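Local coordinates for DNMT2 (Spodoptera frugiperda, PDB 4H0N), which probably methylates cytosine 38 in the anticodon loop of tRNA(Asp), using S-adenosyl-L-methionine as methyl donor, and also acts on cytosine in DNA, at residues T61-I65 and I105-L109; N140-F146 and Y162-R168; P77-F82 and P94-L100. The protein carries 3 engineered substitutions. Residue numbers count along the deposited sequence, not the author numbering.

All three contacts belong to the Rossmann-like methyltransferase region, and their centres lie 19 to 21 Å apart. Contact 3 is at the ligand: P78, Q80 and S98 line the S-adenosyl-L-homocysteine pocket, and C79 is the probable catalytic cysteine. Its two segments fall between those of contact 1 in the chain, and helix 99-105 runs from contact 3 to contact 1, where the I105 side chain lies about 12 Å from the ligand and D107 binds calcium. Contact 2 follows at the central sheet's edge, where 161-168 runs antiparallel to 114-119 and 141-148; its Y163 side chain is about 9 Å from the ligand. Contacts 1 and 2 touch, L109 O to R168 NH2 at 4.0 Å.

Contact 1: residues T61-I65 and I105-L109; sequences TPQVI and ILDQL. With CA (calcium ion), chain F.
Residues 62-65 form the first turn of helix 62-67, and T61 is its N-cap. With chi1 in p, T61 OG1 accepts from V64 N at 2.9 Å, while I65 N donates to T61 O at 2.9 Å. Residues 105-109 make two backbone bonds: L109 N to L106 O at 3.0 Å and a weak Q108 N to I105 O at 3.3 Å. In register, P62 faces L109, CA to CA 5.7 Å.

Across the segments the contact is mainly apolar. I65 (m, t) sends CD1 to L109 CD2 (3.7 Å) and to I105 CD1 (4.1 Å). P62, its ring C-gamma exo, brings CD to I105 CG2 at 4.2 Å and CA to L109 CD2 at 3.9 Å. I105 is p, t and L109 is m, t. At the margin the Q108 amide closes over the proline, NE2 lying 3.2 Å from P62 CG.

The metal site is on D107, beyond the reach of 61-65: D107 OD1 binds calcium at 2.5 Å, and G104 O is the other protein ligand. L106 turns away to pack on K135 and L136 of helix 127-138.

The contact joins the first turn of helix 62-67 to 105-109, which leads from helix 99-105 towards strand 114-119 in the Rossmann-like methyltransferase fold. The T61 cap and the D107-calcium bond both lie off the interface, which rests on burial of apolar surface.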
loop_
_atom_site.group_PDB
_atom_site.type_symbol
_atom_site.label_atom_id
_atom_site.label_comp_id
_atom_site.label_asym_id
_atom_site.label_seq_id
_atom_site.Cartn_x
_atom_site.Cartn_y
_atom_site.Cartn_z
ATOM N N THR A 61 10.268 -4.181 -22.778
ATOM C CA THR A 61 9.765 -4.697 -24.036
ATOM C C THR A 61 9.181 -6.087 -23.835
ATOM O O THR A 61 9.637 -6.833 -22.971
ATOM C CB THR A 61 10.891 -4.774 -25.072
ATOM O OG1 THR A 61 11.775 -5.852 -24.742
ATOM C CG2 THR A 61 11.667 -3.471 -25.092
ATOM N N PRO A 62 8.151 -6.432 -24.621
ATOM C CA PRO A 62 7.605 -7.796 -24.665
ATOM C C PRO A 62 8.726 -8.810 -24.815
ATOM O O PRO A 62 8.732 -9.847 -24.159
ATOM C CB PRO A 62 6.762 -7.786 -25.941
ATOM C CG PRO A 62 6.314 -6.367 -26.069
ATOM C CD PRO A 62 7.381 -5.496 -25.460
ATOM N N GLN A 63 9.677 -8.475 -25.678
ATOM C CA GLN A 63 10.827 -9.313 -25.968
ATOM C C GLN A 63 11.601 -9.675 -24.707
ATOM O O GLN A 63 11.818 -10.852 -24.425
ATOM C CB GLN A 63 11.753 -8.613 -26.969
ATOM C CG GLN A 63 11.169 -8.453 -28.370
ATOM C CD GLN A 63 10.039 -7.437 -28.440
ATOM O OE1 GLN A 63 10.093 -6.382 -27.807
ATOM N NE2 GLN A 63 9.002 -7.758 -29.209
ATOM N N VAL A 64 12.015 -8.666 -23.947
ATOM C CA VAL A 64 12.802 -8.921 -22.744
ATOM C C VAL A 64 11.949 -9.573 -21.650
ATOM O O VAL A 64 12.440 -10.385 -20.860
ATOM C CB VAL A 64 13.512 -7.644 -22.230
ATOM C CG1 VAL A 64 12.515 -6.648 -21.660
ATOM C CG2 VAL A 64 14.546 -8.007 -21.188
ATOM N N ILE A 65 10.665 -9.232 -21.623
ATOM C CA ILE A 65 9.733 -9.867 -20.704
ATOM C C ILE A 65 9.578 -11.347 -21.057
ATOM O O ILE A 65 9.444 -12.198 -20.174
ATOM C CB ILE A 65 8.359 -9.159 -20.721
ATOM C CG1 ILE A 65 8.480 -7.761 -20.107
ATOM C CG2 ILE A 65 7.307 -9.975 -19.969
ATOM C CD1 ILE A 65 7.192 -6.959 -20.158
ATOM N N ILE A 105 1.114 -2.961 -24.430
ATOM C CA ILE A 105 1.913 -4.151 -24.703
ATOM C C ILE A 105 1.296 -5.457 -24.230
ATOM O O ILE A 105 1.959 -6.490 -24.267
ATOM C CB ILE A 105 3.322 -4.072 -24.072
ATOM C CG1 ILE A 105 3.223 -3.961 -22.550
ATOM C CG2 ILE A 105 4.126 -2.927 -24.670
ATOM C CD1 ILE A 105 4.516 -4.281 -21.838
ATOM N N LEU A 106 0.046 -5.432 -23.787
ATOM C CA LEU A 106 -0.560 -6.641 -23.236
ATOM C C LEU A 106 -0.752 -7.758 -24.273
ATOM O O LEU A 106 -0.518 -8.932 -23.985
ATOM C CB LEU A 106 -1.882 -6.317 -22.536
ATOM C CG LEU A 106 -2.395 -7.409 -21.591
ATOM C CD1 LEU A 106 -1.295 -7.891 -20.644
ATOM C CD2 LEU A 106 -3.587 -6.890 -20.808
ATOM N N ASP A 107 -1.163 -7.387 -25.481
ATOM C CA ASP A 107 -1.436 -8.362 -26.532
ATOM C C ASP A 107 -0.192 -9.123 -26.992
ATOM O O ASP A 107 -0.294 -10.106 -27.728
ATOM C CB ASP A 107 -2.082 -7.671 -27.733
ATOM C CG ASP A 107 -1.207 -6.581 -28.311
ATOM O OD1 ASP A 107 -0.594 -5.848 -27.517
ATOM O OD2 ASP A 107 -1.125 -6.460 -29.551
ATOM N N GLN A 108 0.982 -8.668 -26.575
ATOM C CA GLN A 108 2.218 -9.327 -26.971
ATOM C C GLN A 108 2.978 -9.850 -25.764
ATOM O O GLN A 108 4.171 -10.145 -25.844
ATOM C CB GLN A 108 3.082 -8.386 -27.803
ATOM C CG GLN A 108 3.102 -6.976 -27.273
ATOM C CD GLN A 108 3.467 -5.967 -28.339
ATOM O OE1 GLN A 108 3.145 -6.149 -29.513
ATOM N NE2 GLN A 108 4.138 -4.892 -27.935
ATOM N N LEU A 109 2.280 -9.954 -24.639
ATOM C CA LEU A 109 2.823 -10.622 -23.467
ATOM C C LEU A 109 2.261 -12.037 -23.451
ATOM O O LEU A 109 1.531 -12.421 -22.535
ATOM C CB LEU A 109 2.467 -9.856 -22.190
ATOM C CG LEU A 109 3.079 -8.449 -22.113
ATOM C CD1 LEU A 109 2.738 -7.735 -20.810
ATOM C CD2 LEU A 109 4.589 -8.491 -22.317
HETATM CA CA CA F . -0.229 -3.730 -28.786
#

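Contact 2: residues N140-F146 and Y162-R168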
loop_
_atom_site.group_PDB
_atom_site.type_symbol
_atom_site.label_atom_id
_atom_site.label_comp_id
_atom_site.label_asym_id
_atom_site.label_seq_id
_atom_site.Cartn_x
_atom_site.Cartn_y
_atom_site.Cartn_z
ATOM N N ASN A 140 -8.270 -12.251 -24.191
ATOM C CA ASN A 140 -8.842 -13.461 -23.590
ATOM C C ASN A 140 -8.485 -13.673 -22.105
ATOM O O ASN A 140 -8.223 -14.792 -21.655
ATOM C CB ASN A 140 -8.518 -14.682 -24.449
ATOM C CG ASN A 140 -8.735 -14.414 -25.936
ATOM O OD1 ASN A 140 -9.871 -14.320 -26.409
ATOM N ND2 ASN A 140 -7.639 -14.279 -26.676
ATOM N N PHE A 141 -8.495 -12.573 -21.357
ATOM C CA PHE A 141 -8.335 -12.606 -19.917
ATOM C C PHE A 141 -9.703 -12.595 -19.262
ATOM O O PHE A 141 -10.628 -11.936 -19.761
ATOM C CB PHE A 141 -7.520 -11.400 -19.440
ATOM C CG PHE A 141 -6.036 -11.641 -19.432
ATOM C CD1 PHE A 141 -5.412 -12.085 -18.282
ATOM C CD2 PHE A 141 -5.265 -11.432 -20.571
ATOM C CE1 PHE A 141 -4.053 -12.318 -18.254
ATOM C CE2 PHE A 141 -3.893 -11.664 -20.550
ATOM C CZ PHE A 141 -3.290 -12.112 -19.387
ATOM N N ILE A 142 -9.841 -13.343 -18.167
ATOM C CA ILE A 142 -11.023 -13.234 -17.322
ATOM C C ILE A 142 -10.583 -12.601 -16.010
ATOM O O ILE A 142 -9.416 -12.707 -15.630
ATOM C CB ILE A 142 -11.664 -14.585 -17.048
ATOM C CG1 ILE A 142 -10.620 -15.606 -16.581
ATOM C CG2 ILE A 142 -12.368 -15.089 -18.299
ATOM C CD1 ILE A 142 -11.230 -16.955 -16.242
ATOM N N TYR A 143 -11.498 -11.937 -15.313
ATOM C CA TYR A 143 -11.094 -11.093 -14.191
ATOM C C TYR A 143 -12.149 -10.908 -13.108
ATOM O O TYR A 143 -13.333 -11.165 -13.310
ATOM C CB TYR A 143 -10.705 -9.717 -14.723
ATOM C CG TYR A 143 -11.852 -9.007 -15.403
ATOM C CD1 TYR A 143 -12.649 -8.114 -14.704
ATOM C CD2 TYR A 143 -12.150 -9.243 -16.742
ATOM C CE1 TYR A 143 -13.704 -7.467 -15.318
ATOM C CE2 TYR A 143 -13.203 -8.598 -17.366
ATOM C CZ TYR A 143 -13.975 -7.711 -16.648
ATOM O OH TYR A 143 -15.025 -7.066 -17.252
ATOM N N GLN A 144 -11.693 -10.446 -11.954
ATOM C CA GLN A 144 -12.576 -9.933 -10.929
ATOM C C GLN A 144 -12.002 -8.633 -10.359
ATOM O O GLN A 144 -10.811 -8.557 -10.045
ATOM C CB GLN A 144 -12.754 -10.957 -9.816
ATOM C CG GLN A 144 -13.668 -10.482 -8.711
ATOM C CD GLN A 144 -15.090 -10.269 -9.187
ATOM O OE1 GLN A 144 -15.845 -11.227 -9.372
ATOM N NE2 GLN A 144 -15.470 -9.011 -9.385
ATOM N N GLU A 145 -12.843 -7.608 -10.250
ATOM C CA GLU A 145 -12.456 -6.367 -9.591
ATOM C C GLU A 145 -12.898 -6.361 -8.132
ATOM O O GLU A 145 -13.977 -6.843 -7.799
ATOM C CB GLU A 145 -13.066 -5.166 -10.306
ATOM C CG GLU A 145 -12.621 -5.003 -11.740
ATOM C CD GLU A 145 -13.132 -3.721 -12.359
ATOM O OE1 GLU A 145 -14.364 -3.506 -12.354
ATOM O OE2 GLU A 145 -12.301 -2.922 -12.841
ATOM N N PHE A 146 -12.061 -5.805 -7.262
ATOM C CA PHE A 146 -12.395 -5.703 -5.846
ATOM C C PHE A 146 -12.251 -4.270 -5.349
ATOM O O PHE A 146 -11.529 -3.466 -5.932
ATOM C CB PHE A 146 -11.473 -6.580 -5.001
ATOM C CG PHE A 146 -11.509 -8.043 -5.349
ATOM C CD1 PHE A 146 -10.694 -8.550 -6.347
ATOM C CD2 PHE A 146 -12.317 -8.920 -4.645
ATOM C CE1 PHE A 146 -10.707 -9.896 -6.650
ATOM C CE2 PHE A 146 -12.335 -10.265 -4.943
ATOM C CZ PHE A 146 -11.527 -10.753 -5.942
ATOM N N TYR A 162 -8.438 -0.375 -4.834
ATOM C CA TYR A 162 -8.978 -1.126 -5.955
ATOM C C TYR A 162 -8.063 -2.299 -6.250
ATOM O O TYR A 162 -6.841 -2.169 -6.188
ATOM C CB TYR A 162 -9.072 -0.224 -7.186
ATOM C CG TYR A 162 -9.330 -0.959 -8.480
ATOM C CD1 TYR A 162 -10.626 -1.166 -8.938
ATOM C CD2 TYR A 162 -8.278 -1.440 -9.253
ATOM C CE1 TYR A 162 -10.864 -1.833 -10.129
ATOM C CE2 TYR A 162 -8.505 -2.110 -10.434
ATOM C CZ TYR A 162 -9.796 -2.301 -10.871
ATOM O OH TYR A 162 -10.014 -2.970 -12.053
ATOM N N TYR A 163 -8.653 -3.442 -6.588
ATOM C CA TYR A 163 -7.873 -4.599 -7.017
ATOM C C TYR A 163 -8.489 -5.274 -8.225
ATOM O O TYR A 163 -9.708 -5.310 -8.381
ATOM C CB TYR A 163 -7.743 -5.625 -5.898
ATOM C CG TYR A 163 -7.006 -5.119 -4.689
ATOM C CD1 TYR A 163 -5.620 -5.195 -4.616
ATOM C CD2 TYR A 163 -7.694 -4.566 -3.613
ATOM C CE1 TYR A 163 -4.942 -4.739 -3.502
ATOM C CE2 TYR A 163 -7.023 -4.102 -2.499
ATOM C CZ TYR A 163 -5.648 -4.195 -2.449
ATOM O OH TYR A 163 -4.972 -3.740 -1.344
ATOM N N CYS A 164 -7.628 -5.818 -9.075
ATOM C CA CYS A 164 -8.075 -6.618 -10.196
ATOM C C CYS A 164 -7.237 -7.887 -10.292
ATOM O O CYS A 164 -6.015 -7.824 -10.434
ATOM C CB CYS A 164 -7.976 -5.814 -11.493
ATOM S SG CYS A 164 -8.526 -6.728 -12.950
ATOM N N THR A 165 -7.891 -9.036 -10.182
ATOM C CA THR A 165 -7.224 -10.310 -10.423
ATOM C C THR A 165 -7.595 -10.792 -11.820
ATOM O O THR A 165 -8.714 -11.243 -12.051
ATOM C CB THR A 165 -7.597 -11.370 -9.367
ATOM O OG1 THR A 165 -9.015 -11.371 -9.166
ATOM C CG2 THR A 165 -6.912 -11.068 -8.044
ATOM N N ALA A 166 -6.659 -10.663 -12.756
ATOM C CA ALA A 166 -6.906 -11.008 -14.152
ATOM C C ALA A 166 -6.175 -12.290 -14.508
ATOM O O ALA A 166 -5.065 -12.536 -14.039
ATOM C CB ALA A 166 -6.481 -9.879 -15.065
ATOM N N ARG A 167 -6.800 -13.094 -15.356
ATOM C CA ARG A 167 -6.369 -14.462 -15.565
ATOM C C ARG A 167 -6.742 -14.933 -16.976
ATOM O O ARG A 167 -7.777 -14.534 -17.516
ATOM C CB ARG A 167 -7.064 -15.328 -14.525
ATOM C CG ARG A 167 -6.451 -16.666 -14.286
ATOM C CD ARG A 167 -7.351 -17.454 -13.367
ATOM N NE ARG A 167 -7.392 -18.865 -13.735
ATOM C CZ ARG A 167 -6.886 -19.840 -12.996
ATOM N NH1 ARG A 167 -6.309 -19.563 -11.832
ATOM N NH2 ARG A 167 -6.967 -21.094 -13.415
ATOM N N ARG A 168 -5.896 -15.773 -17.573
ATOM C CA ARG A 168 -6.188 -16.346 -18.889
ATOM C C ARG A 168 -7.342 -17.333 -18.797
ATOM O O ARG A 168 -7.391 -18.157 -17.881
ATOM C CB ARG A 168 -4.948 -17.022 -19.478
ATOM C CG ARG A 168 -4.001 -16.060 -20.176
ATOM C CD ARG A 168 -4.217 -16.049 -21.684
ATOM N NE ARG A 168 -3.845 -14.770 -22.288
ATOM C CZ ARG A 168 -2.595 -14.330 -22.428
ATOM N NH1 ARG A 168 -1.576 -15.062 -21.998
ATOM N NH2 ARG A 168 -2.363 -13.153 -22.995
#
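Strands 141-146 and 162-168 run antiparallel, their axes 4.3 Å apart at 158°. Hydrogen-bonded pairs I142-R167, Q144-T165 and F146-Y163 alternate with non-hydrogen-bonded F141-R168, Y143-A166 and E145-C164. Each hydrogen-bonded pair is linked both ways, from a very short I142 N to R167 O (2.5 Å) to Q144 N to T165 O (3.1 Å); F141 CA to R167 O (3.1 Å) is one of several CA-H...O contacts. N140, with positive phi, closes a Schellman motif ending helix 127-138.

One face carries Y143, A166, C164 and E145 and packs on helix 127-138. Y162 OH donates to E145 OE2 at a very short 2.4 Å; that oxygen also salt-bridges R129. The other face, with F146, Y163 and T165, meets helix 321-332, F146 CB lying 4.0 Å from Y163 CB. R168 CG lies over one face of the F141 ring, and F141 CE2 over the R168 guanidinium, 3.2 Å from R168 NH2.

Strand 161-168, antiparallel between 114-119 and edge strand 141-148, is the hallmark of the class I SAM-dependent methyltransferase fold.

Contact 3: residues P77-F82 and P94-L100; sequences PPCQPF and PRTNSFL. With SAH (S-adenosyl-L-homocysteine), chain E.
N97, its chi1 of -141° between wells, is wedged against both Q80 and F82: its CB lies over one face of the F82 ring, and its ND2 is 3.1 Å from F82 CZ and 2.9 Å from Q80 O. Residues 77-82 are an irregular loop, largely extended as far as P81; 94-98 is also loop, and helix 99-105 follows. The register pairs P77 with F99, Q80 with N97 and P81 with T96 (CA-CA 6.4, 4.8 and 5.5 Å). One backbone bond joins them, N97 N to P81 O at 3.1 Å. Apolar contacts flank it: P77 CG to F99 CD1 at 3.5 Å and F82 CE1 (chi1 m) to L100 CG at 4.0 Å.

Towards the bound S-adenosyl-L-homocysteine, S98 OG takes a weak bond from SAH N6 (2.9 Å) and P78 CG lies 3.7 Å from SAH C8. C79 (chi1 t), the probable nucleophile, points away from 94-100, its SG 11.2 Å from SAH SD. It shares with pocket residues P78 and Q80 the PPCQ sequence, motif IV of C5-cytosine methyltransferases.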
loop_
_atom_site.group_PDB
_atom_site.type_symbol
_atom_site.label_atom_id
_atom_site.label_comp_id
_atom_site.label_asym_id
_atom_site.label_seq_id
_atom_site.Cartn_x
_atom_site.Cartn_y
_atom_site.Cartn_z
ATOM N N PRO A 77 0.728 0.413 -10.020
ATOM C CA PRO A 77 1.050 1.670 -10.702
ATOM C C PRO A 77 0.466 2.881 -9.981
ATOM O O PRO A 77 -0.721 2.890 -9.657
ATOM C CB PRO A 77 0.401 1.498 -12.078
ATOM C CG PRO A 77 -0.681 0.497 -11.871
ATOM C CD PRO A 77 -0.166 -0.439 -10.825
ATOM N N PRO A 78 1.300 3.902 -9.736
ATOM C CA PRO A 78 0.911 5.099 -8.991
ATOM C C PRO A 78 -0.033 5.979 -9.797
ATOM O O PRO A 78 -0.080 5.870 -11.024
ATOM C CB PRO A 78 2.241 5.822 -8.805
ATOM C CG PRO A 78 3.030 5.432 -10.004
ATOM C CD PRO A 78 2.682 3.998 -10.242
ATOM N N CYS A 79 -0.740 6.877 -9.128
ATOM C CA CYS A 79 -1.569 7.853 -9.815
ATOM C C CYS A 79 -0.763 9.113 -10.087
ATOM O O CYS A 79 -0.490 9.904 -9.208
ATOM C CB CYS A 79 -2.764 8.199 -8.960
ATOM S SG CYS A 79 -4.216 8.788 -9.817
ATOM N N GLN A 80 -0.413 9.279 -11.346
ATOM C CA GLN A 80 0.418 10.347 -11.797
ATOM C C GLN A 80 -0.280 10.935 -12.970
ATOM O O GLN A 80 -1.077 10.278 -13.595
ATOM C CB GLN A 80 1.756 9.810 -12.218
ATOM C CG GLN A 80 2.621 9.433 -11.063
ATOM C CD GLN A 80 4.006 9.091 -11.505
ATOM O OE1 GLN A 80 4.196 8.170 -12.259
ATOM N NE2 GLN A 80 4.983 9.816 -11.012
ATOM N N PRO A 81 -0.001 12.194 -13.239
ATOM C CA PRO A 81 -0.660 12.930 -14.307
ATOM C C PRO A 81 -0.241 12.548 -15.706
ATOM O O PRO A 81 0.815 12.024 -15.925
ATOM C CB PRO A 81 -0.251 14.369 -14.032
ATOM C CG PRO A 81 0.888 14.286 -13.098
ATOM C CD PRO A 81 0.594 13.102 -12.264
ATOM N N PHE A 82 -1.123 12.803 -16.646
ATOM C CA PHE A 82 -0.777 12.844 -18.040
ATOM C C PHE A 82 -0.685 14.274 -18.551
ATOM O O PHE A 82 0.016 14.536 -19.484
ATOM C CB PHE A 82 -1.815 12.075 -18.843
ATOM C CG PHE A 82 -2.126 10.735 -18.278
ATOM C CD1 PHE A 82 -1.485 9.625 -18.746
ATOM C CD2 PHE A 82 -3.028 10.598 -17.258
ATOM C CE1 PHE A 82 -1.753 8.391 -18.232
ATOM C CE2 PHE A 82 -3.297 9.367 -16.727
ATOM C CZ PHE A 82 -2.658 8.258 -17.221
ATOM N N PRO A 94 10.044 11.448 -15.898
ATOM C CA PRO A 94 9.881 10.332 -14.955
ATOM C C PRO A 94 8.645 10.463 -14.080
ATOM O O PRO A 94 8.288 9.520 -13.375
ATOM C CB PRO A 94 11.131 10.428 -14.074
ATOM C CG PRO A 94 12.088 11.285 -14.832
ATOM C CD PRO A 94 11.251 12.237 -15.607
ATOM N N ARG A 95 8.000 11.621 -14.115
ATOM C CA ARG A 95 6.869 11.862 -13.236
ATOM C C ARG A 95 5.530 11.803 -13.962
ATOM O O ARG A 95 4.532 12.329 -13.475
ATOM C CB ARG A 95 7.036 13.195 -12.504
ATOM C CG ARG A 95 7.302 14.374 -13.418
ATOM C CD ARG A 95 7.722 15.609 -12.630
ATOM N NE ARG A 95 9.031 15.449 -12.002
ATOM C CZ ARG A 95 10.187 15.710 -12.606
ATOM N NH1 ARG A 95 10.200 16.142 -13.860
ATOM N NH2 ARG A 95 11.331 15.538 -11.957
ATOM N N THR A 96 5.496 11.160 -15.123
ATOM C CA THR A 96 4.218 10.977 -15.799
ATOM C C THR A 96 3.766 9.528 -15.847
ATOM O O THR A 96 4.581 8.601 -15.854
ATOM C CB THR A 96 4.180 11.575 -17.219
ATOM O OG1 THR A 96 4.070 10.524 -18.184
ATOM C CG2 THR A 96 5.412 12.388 -17.485
ATOM N N ASN A 97 2.451 9.353 -15.887
ATOM C CA ASN A 97 1.847 8.036 -15.798
ATOM C C ASN A 97 2.368 7.083 -16.871
ATOM O O ASN A 97 2.457 7.427 -18.050
ATOM C CB ASN A 97 0.326 8.143 -15.843
ATOM C CG ASN A 97 -0.345 7.170 -14.910
ATOM O OD1 ASN A 97 0.196 6.104 -14.610
ATOM N ND2 ASN A 97 -1.530 7.530 -14.434
ATOM N N SER A 98 2.716 5.881 -16.434
ATOM C CA SER A 98 3.390 4.911 -17.276
ATOM C C SER A 98 2.465 3.754 -17.618
ATOM O O SER A 98 2.790 2.919 -18.457
ATOM C CB SER A 98 4.625 4.392 -16.541
ATOM O OG SER A 98 5.094 5.363 -15.613
ATOM N N PHE A 99 1.305 3.723 -16.968
ATOM C CA PHE A 99 0.390 2.585 -17.041
ATOM C C PHE A 99 -0.169 2.331 -18.439
ATOM O O PHE A 99 -0.381 1.178 -18.831
ATOM C CB PHE A 99 -0.757 2.765 -16.046
ATOM C CG PHE A 99 -1.535 1.509 -15.791
ATOM C CD1 PHE A 99 -0.891 0.360 -15.364
ATOM C CD2 PHE A 99 -2.909 1.475 -15.969
ATOM C CE1 PHE A 99 -1.601 -0.806 -15.128
ATOM C CE2 PHE A 99 -3.625 0.311 -15.736
ATOM C CZ PHE A 99 -2.970 -0.830 -15.316
ATOM N N LEU A 100 -0.410 3.407 -19.182
ATOM C CA LEU A 100 -0.918 3.297 -20.544
ATOM C C LEU A 100 -0.013 2.439 -21.425
ATOM O O LEU A 100 -0.483 1.783 -22.355
ATOM C CB LEU A 100 -1.089 4.681 -21.173
ATOM C CG LEU A 100 -2.372 5.423 -20.805
ATOM C CD1 LEU A 100 -2.566 6.622 -21.716
ATOM C CD2 LEU A 100 -3.574 4.492 -20.871
HETATM N N SAH E . 3.721 -1.416 -4.133
HETATM C CA SAH E . 5.054 -0.855 -3.936
HETATM C CB SAH E . 5.183 0.578 -4.466
HETATM C CG SAH E . 3.951 1.240 -5.078
HETATM S SD SAH E . 4.108 3.048 -5.081
HETATM C C SAH E . 5.515 -0.963 -2.479
HETATM O O SAH E . 6.189 -0.076 -1.951
HETATM O OXT SAH E . 5.238 -1.945 -1.793
HETATM C "C5'" SAH E . 4.649 3.096 -6.810
HETATM C "C4'" SAH E . 6.167 3.090 -6.996
HETATM O "O4'" SAH E . 6.470 2.866 -8.360
HETATM C "C3'" SAH E . 6.844 4.400 -6.612
HETATM O "O3'" SAH E . 7.642 4.203 -5.464
HETATM C "C2'" SAH E . 7.712 4.785 -7.800
HETATM O "O2'" SAH E . 9.060 4.950 -7.421
HETATM C "C1'" SAH E . 7.596 3.620 -8.766
HETATM N N9 SAH E . 7.431 4.076 -10.162
HETATM C C8 SAH E . 6.663 5.122 -10.606
HETATM N N7 SAH E . 6.781 5.206 -11.951
HETATM C C5 SAH E . 7.615 4.231 -12.376
HETATM C C6 SAH E . 8.076 3.870 -13.637
HETATM N N6 SAH E . 7.690 4.547 -14.714
HETATM N N1 SAH E . 8.941 2.801 -13.765
HETATM C C2 SAH E . 9.343 2.099 -12.646
HETATM N N3 SAH E . 8.883 2.464 -11.397
HETATM C C4 SAH E . 8.032 3.512 -11.262
#